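Local coordinates for periplasmic binding protein (Thermotoga lettingae TMO, PDB 4RY8) that binds 5-methylthioribose as the solute-binding protein of a sugar transporter, at the 5-S-methyl-5-thio-alpha-D-ribofuranose site. Coordinates in Å, arbitrary orientation; residue numbers count along the deposited sequence, not the author numbering.

The 5-S-methyl-5-thio-alpha-D-ribofuranose site. Residues 29-30, 79, 102-103, 116, 147, 149-150, 153, 176, 204-205, 231. With SR1 (5-S-methyl-5-thio-alpha-D-ribofuranose), chain B.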
ATOM      1  N   PHE A  29      -7.134  10.118 -20.171  1.00 24.72           N
ATOM      2  CA  PHE A  29      -6.974   8.764 -19.620  1.00 26.92           C
ATOM      3  C   PHE A  29      -7.852   7.770 -20.373  1.00 28.53           C
ATOM      4  O   PHE A  29      -7.361   6.769 -20.883  1.00 23.44           O
ATOM      5  CB  PHE A  29      -7.241   8.680 -18.106  1.00 26.57           C
ATOM      6  CG  PHE A  29      -7.262   7.257 -17.573  1.00 26.37           C
ATOM      7  CD1 PHE A  29      -8.359   6.420 -17.786  1.00 44.13           C
ATOM      8  CD2 PHE A  29      -6.192   6.757 -16.872  1.00 35.01           C
ATOM      9  CE1 PHE A  29      -8.376   5.116 -17.316  1.00 39.04           C
ATOM     10  CE2 PHE A  29      -6.217   5.474 -16.371  1.00 23.59           C
ATOM     11  CZ  PHE A  29      -7.300   4.651 -16.593  1.00 30.03           C
ATOM     12  N   PHE A  30      -9.142   8.066 -20.465  1.00 21.47           N
ATOM     13  CA  PHE A  30     -10.051   7.202 -21.178  1.00 26.32           C
ATOM     14  C   PHE A  30      -9.783   7.148 -22.683  1.00 23.28           C
ATOM     15  O   PHE A  30      -9.941   6.088 -23.264  1.00 22.67           O
ATOM     16  CB  PHE A  30     -11.486   7.575 -20.900  1.00 25.09           C
ATOM     17  CG  PHE A  30     -11.884   7.308 -19.479  1.00 31.55           C
ATOM     18  CD1 PHE A  30     -11.863   6.008 -18.985  1.00 48.84           C
ATOM     19  CD2 PHE A  30     -12.269   8.328 -18.644  1.00 28.24           C
ATOM     20  CE1 PHE A  30     -12.220   5.739 -17.674  1.00 28.60           C
ATOM     21  CE2 PHE A  30     -12.635   8.072 -17.351  1.00 23.52           C
ATOM     22  CZ  PHE A  30     -12.625   6.791 -16.859  1.00 22.92           C
ATOM     23  N   HIS A  79     -16.300   0.438 -16.070  1.00 19.04           N
ATOM     24  CA  HIS A  79     -16.992   1.229 -15.077  1.00 17.51           C
ATOM     25  C   HIS A  79     -18.412   0.755 -14.983  1.00 21.24           C
ATOM     26  O   HIS A  79     -18.670  -0.399 -15.311  1.00 25.03           O
ATOM     27  CB  HIS A  79     -16.844   2.711 -15.339  1.00 19.69           C
ATOM     28  CG  HIS A  79     -15.474   3.217 -15.107  1.00 20.81           C
ATOM     29  ND1 HIS A  79     -14.420   2.892 -15.941  1.00 29.46           N
ATOM     30  CD2 HIS A  79     -14.977   4.068 -14.178  1.00 25.53           C
ATOM     31  CE1 HIS A  79     -13.329   3.486 -15.504  1.00 20.21           C
ATOM     32  NE2 HIS A  79     -13.636   4.215 -14.451  1.00 29.04           N
ATOM     33  N   PHE A 102     -13.414  -3.928 -16.327  1.00 17.94           N
ATOM     34  CA  PHE A 102     -12.458  -2.984 -15.869  1.00 17.40           C
ATOM     35  C   PHE A 102     -13.243  -2.040 -14.943  1.00 16.87           C
ATOM     36  O   PHE A 102     -14.257  -1.502 -15.352  1.00 17.04           O
ATOM     37  CB  PHE A 102     -11.851  -2.196 -17.022  1.00 17.70           C
ATOM     38  CG  PHE A 102     -10.950  -1.073 -16.579  1.00 17.26           C
ATOM     39  CD1 PHE A 102      -9.832  -1.324 -15.777  1.00 17.30           C
ATOM     40  CD2 PHE A 102     -11.140   0.197 -17.027  1.00 19.98           C
ATOM     41  CE1 PHE A 102      -9.017  -0.314 -15.359  1.00 16.74           C
ATOM     42  CE2 PHE A 102     -10.286   1.232 -16.650  1.00 18.52           C
ATOM     43  CZ  PHE A 102      -9.222   0.959 -15.806  1.00 17.48           C
ATOM     44  N   ASP A 103     -12.751  -1.884 -13.726  1.00 17.60           N
ATOM     45  CA  ASP A 103     -13.316  -0.910 -12.786  1.00 15.95           C
ATOM     46  C   ASP A 103     -14.759  -1.203 -12.460  1.00 16.60           C
ATOM     47  O   ASP A 103     -15.599  -0.304 -12.359  1.00 21.22           O
ATOM     48  CB  ASP A 103     -13.092   0.492 -13.299  1.00 15.96           C
ATOM     49  CG  ASP A 103     -11.696   1.017 -12.961  1.00 20.82           C
ATOM     50  OD1 ASP A 103     -10.937   0.290 -12.292  1.00 23.99           O
ATOM     51  OD2 ASP A 103     -11.360   2.177 -13.315  1.00 18.53           O
ATOM     52  N   GLN A 116      -6.425  -1.107 -11.569  1.00 16.17           N
ATOM     53  CA  GLN A 116      -5.093  -0.603 -11.408  1.00 17.00           C
ATOM     54  C   GLN A 116      -4.484  -0.738  -9.999  1.00 18.19           C
ATOM     55  O   GLN A 116      -3.609   0.035  -9.618  1.00 17.10           O
ATOM     56  CB  GLN A 116      -5.067   0.798 -11.912  1.00 16.84           C
ATOM     57  CG  GLN A 116      -5.656   1.026 -13.308  1.00 17.00           C
ATOM     58  CD  GLN A 116      -5.729   2.500 -13.628  1.00 21.82           C
ATOM     59  OE1 GLN A 116      -4.772   3.114 -14.145  1.00 16.90           O
ATOM     60  NE2 GLN A 116      -6.870   3.116 -13.281  1.00 16.99           N
ATOM     61  N   PHE A 147     -18.267   5.447  -8.188  1.00 19.33           N
ATOM     62  CA  PHE A 147     -17.321   4.866  -9.165  1.00 17.82           C
ATOM     63  C   PHE A 147     -16.366   3.948  -8.415  1.00 22.42           C
ATOM     64  O   PHE A 147     -15.740   4.368  -7.441  1.00 17.87           O
ATOM     65  CB  PHE A 147     -16.549   5.966  -9.865  1.00 20.63           C
ATOM     66  CG  PHE A 147     -17.394   6.796 -10.807  1.00 25.54           C
ATOM     67  CD1 PHE A 147     -17.541   6.447 -12.164  1.00 24.18           C
ATOM     68  CD2 PHE A 147     -18.041   7.937 -10.336  1.00 19.77           C
ATOM     69  CE1 PHE A 147     -18.324   7.232 -13.019  1.00 24.64           C
ATOM     70  CE2 PHE A 147     -18.837   8.727 -11.184  1.00 21.79           C
ATOM     71  CZ  PHE A 147     -18.987   8.370 -12.515  1.00 37.39           C
ATOM     72  N   PRO A 149     -13.287   2.617  -8.886  1.00 20.81           N
ATOM     73  CA  PRO A 149     -11.975   3.073  -8.542  1.00 14.99           C
ATOM     74  C   PRO A 149     -11.932   4.236  -7.537  1.00 15.28           C
ATOM     75  O   PRO A 149     -11.114   4.258  -6.636  1.00 14.99           O
ATOM     76  CB  PRO A 149     -11.390   3.542  -9.903  1.00 18.31           C
ATOM     77  CG  PRO A 149     -12.567   3.771 -10.763  1.00 21.13           C
ATOM     78  CD  PRO A 149     -13.575   2.749 -10.313  1.00 22.83           C
ATOM     79  N   LEU A 150     -12.809   5.176  -7.700  1.00 16.83           N
ATOM     80  CA  LEU A 150     -12.941   6.310  -6.773  1.00 27.96           C
ATOM     81  C   LEU A 150     -13.315   5.940  -5.330  1.00 16.33           C
ATOM     82  O   LEU A 150     -12.691   6.484  -4.412  1.00 14.74           O
ATOM     83  CB  LEU A 150     -13.949   7.298  -7.304  1.00 17.13           C
ATOM     84  CG  LEU A 150     -13.656   7.802  -8.721  1.00 20.96           C
ATOM     85  CD1 LEU A 150     -14.551   8.956  -9.078  1.00 24.72           C
ATOM     86  CD2 LEU A 150     -12.184   8.203  -8.901  1.00 17.95           C
ATOM     87  N   ARG A 153     -10.172   4.169  -3.771  1.00 14.49           N
ATOM     88  CA  ARG A 153      -9.184   5.158  -3.393  1.00 16.02           C
ATOM     89  C   ARG A 153      -9.736   5.900  -2.165  1.00 14.72           C
ATOM     90  O   ARG A 153      -9.006   6.181  -1.235  1.00 14.92           O
ATOM     91  CB  ARG A 153      -8.930   6.145  -4.495  1.00 18.18           C
ATOM     92  CG  ARG A 153      -8.232   5.457  -5.672  1.00 19.41           C
ATOM     93  CD  ARG A 153      -8.438   6.179  -6.986  1.00 18.99           C
ATOM     94  NE  ARG A 153      -7.996   5.342  -8.112  1.00 17.69           N
ATOM     95  CZ  ARG A 153      -8.184   5.619  -9.399  1.00 21.39           C
ATOM     96  NH1 ARG A 153      -8.747   6.761  -9.735  1.00 18.09           N
ATOM     97  NH2 ARG A 153      -7.765   4.767 -10.365  1.00 16.50           N
ATOM     98  N   VAL A 176     -18.583  14.215 -11.634  1.00 24.15           N
ATOM     99  CA  VAL A 176     -18.323  13.758 -12.991  1.00 30.08           C
ATOM    100  C   VAL A 176     -19.456  14.215 -13.906  1.00 27.44           C
ATOM    101  O   VAL A 176     -20.546  13.699 -13.842  1.00 26.76           O
ATOM    102  CB  VAL A 176     -18.191  12.213 -13.038  1.00 35.03           C
ATOM    103  CG1 VAL A 176     -17.885  11.725 -14.453  1.00 31.57           C
ATOM    104  CG2 VAL A 176     -17.092  11.740 -12.091  1.00 40.84           C
ATOM    105  N   MET A 204      -8.631  12.589  -6.982  1.00 16.84           N
ATOM    106  CA  MET A 204      -8.516  11.163  -7.309  1.00 17.58           C
ATOM    107  C   MET A 204      -8.779  10.726  -8.791  1.00 18.44           C
ATOM    108  O   MET A 204      -8.951   9.545  -9.060  1.00 14.86           O
ATOM    109  CB  MET A 204      -9.387  10.389  -6.358  1.00 17.23           C
ATOM    110  CG  MET A 204      -8.914  10.454  -4.898  1.00 22.90           C
ATOM    111  SD  MET A 204      -7.265   9.822  -4.539  1.00 14.72           S
ATOM    112  CE  MET A 204      -7.391   9.435  -2.755  1.00 20.67           C
ATOM    113  N   TRP A 205      -8.794  11.679  -9.703  1.00 19.10           N
ATOM    114  CA  TRP A 205      -8.787  11.439 -11.160  1.00 30.20           C
ATOM    115  C   TRP A 205      -8.043  12.626 -11.760  1.00 21.75           C
ATOM    116  O   TRP A 205      -8.192  13.744 -11.272  1.00 16.23           O
ATOM    117  CB  TRP A 205     -10.237  11.320 -11.634  1.00 18.78           C
ATOM    118  CG  TRP A 205     -10.543  11.226 -13.059  1.00 16.65           C
ATOM    119  CD1 TRP A 205      -9.751  10.694 -14.069  1.00 17.53           C
ATOM    120  CD2 TRP A 205     -11.746  11.614 -13.667  1.00 16.36           C
ATOM    121  NE1 TRP A 205     -10.418  10.726 -15.255  1.00 17.17           N
ATOM    122  CE2 TRP A 205     -11.645  11.309 -15.044  1.00 22.93           C
ATOM    123  CE3 TRP A 205     -12.923  12.208 -13.195  1.00 18.84           C
ATOM    124  CZ2 TRP A 205     -12.662  11.607 -15.954  1.00 20.15           C
ATOM    125  CZ3 TRP A 205     -13.944  12.464 -14.084  1.00 18.75           C
ATOM    126  CH2 TRP A 205     -13.814  12.161 -15.455  1.00 26.21           C
ATOM    127  N   ASP A 231      -3.435   9.178 -11.847  1.00 22.90           N
ATOM    128  CA  ASP A 231      -3.311   9.047 -13.299  1.00 19.42           C
ATOM    129  C   ASP A 231      -2.186   9.864 -13.899  1.00 23.42           C
ATOM    130  O   ASP A 231      -1.719  10.852 -13.339  1.00 23.27           O
ATOM    131  CB  ASP A 231      -4.589   9.307 -14.151  1.00 17.12           C
ATOM    132  CG  ASP A 231      -5.850   8.656 -13.564  1.00 19.19           C
ATOM    133  OD1 ASP A 231      -5.826   7.436 -13.321  1.00 17.37           O
ATOM    134  OD2 ASP A 231      -6.888   9.388 -13.403  1.00 19.66           O
TER
HETATM  135  CS  SR1 B 401     -14.709   8.663 -13.155  1.00 35.15           C
HETATM  136  S   SR1 B 401     -13.800   7.215 -12.676  1.00 20.69           S
HETATM  137  C5  SR1 B 401     -12.225   7.910 -13.181  1.00 23.27           C
HETATM  138  C4  SR1 B 401     -11.079   6.979 -12.832  1.00 24.21           C
HETATM  139  O4  SR1 B 401     -11.375   5.755 -13.488  1.00 25.33           O
HETATM  140  C1  SR1 B 401     -10.180   5.146 -13.990  1.00 37.29           C
HETATM  141  O1  SR1 B 401      -9.914   4.093 -13.121  1.00 29.87           O
HETATM  142  C2  SR1 B 401      -9.094   6.197 -13.962  1.00 22.04           C
HETATM  143  O2  SR1 B 401      -7.946   5.849 -13.168  1.00 21.39           O
HETATM  144  C3  SR1 B 401      -9.759   7.431 -13.379  1.00 17.21           C
HETATM  145  O3  SR1 B 401      -8.923   7.934 -12.378  1.00 20.90           O
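Three aromatic rings meet the ligand face-on. C2 of SR1 stands over one face of Phe29, off-centre toward the rim and 3.5 Å from CZ, while Phe30 CD1 and Gln116 OE1 lie at that ring's edge. Trp205, with CG anti to its backbone N (chi1 173°), lays its indole beneath C5, which sits 3.6 Å from the centroid of the five-membered ring; Asp231 OD2 is at the indole edge. The S-methyl carbon CS rests over Phe147, 3.7 Å from CD1, and Leu150 and Val176 add further apolar contacts to S and CS.

Other flat groups work edge-on. His79 directs NE2 at the furanose oxygen O4, with the acceptor 3° out of the imidazole plane and a fairly straight bond (159° at H), while Asp103 CB covers the centre of one ring face. The guanidinium of Arg153 bonds end-on: NH1 reaches the 3-hydroxyl O3 at 2.9 Å and NH2 the 2-hydroxyl O2 at 3.0 Å, both close to its plane. Pro149 CB packs over its centre, and the chain is extended from CG to NE. Asp231 takes the same two hydroxyls through syn lone pairs, OD1 from O2 and OD2 from O3, so the cis-diol is read by a planar donor pair and a planar acceptor pair; each hydroxyl accepts from one and donates to the other, which probably polarises its O-H. O2 also accepts from Gln116 NE2 (2.9 Å), nearly in the amide plane. The anomeric hydroxyl O1 donates to the syn lone pair of Asp103 OD2, whose carboxylate carbon CG lies over the centre of Phe102.

All 324 Å² of the ligand surface is hidden, as expected for a closed periplasmic binding protein. The site lies in the cleft between the two lobes, lined by the starts of helices 28-44 and 148-163 and by loops such as those after strands 74-78, 98-102, 200-203 and 226-230.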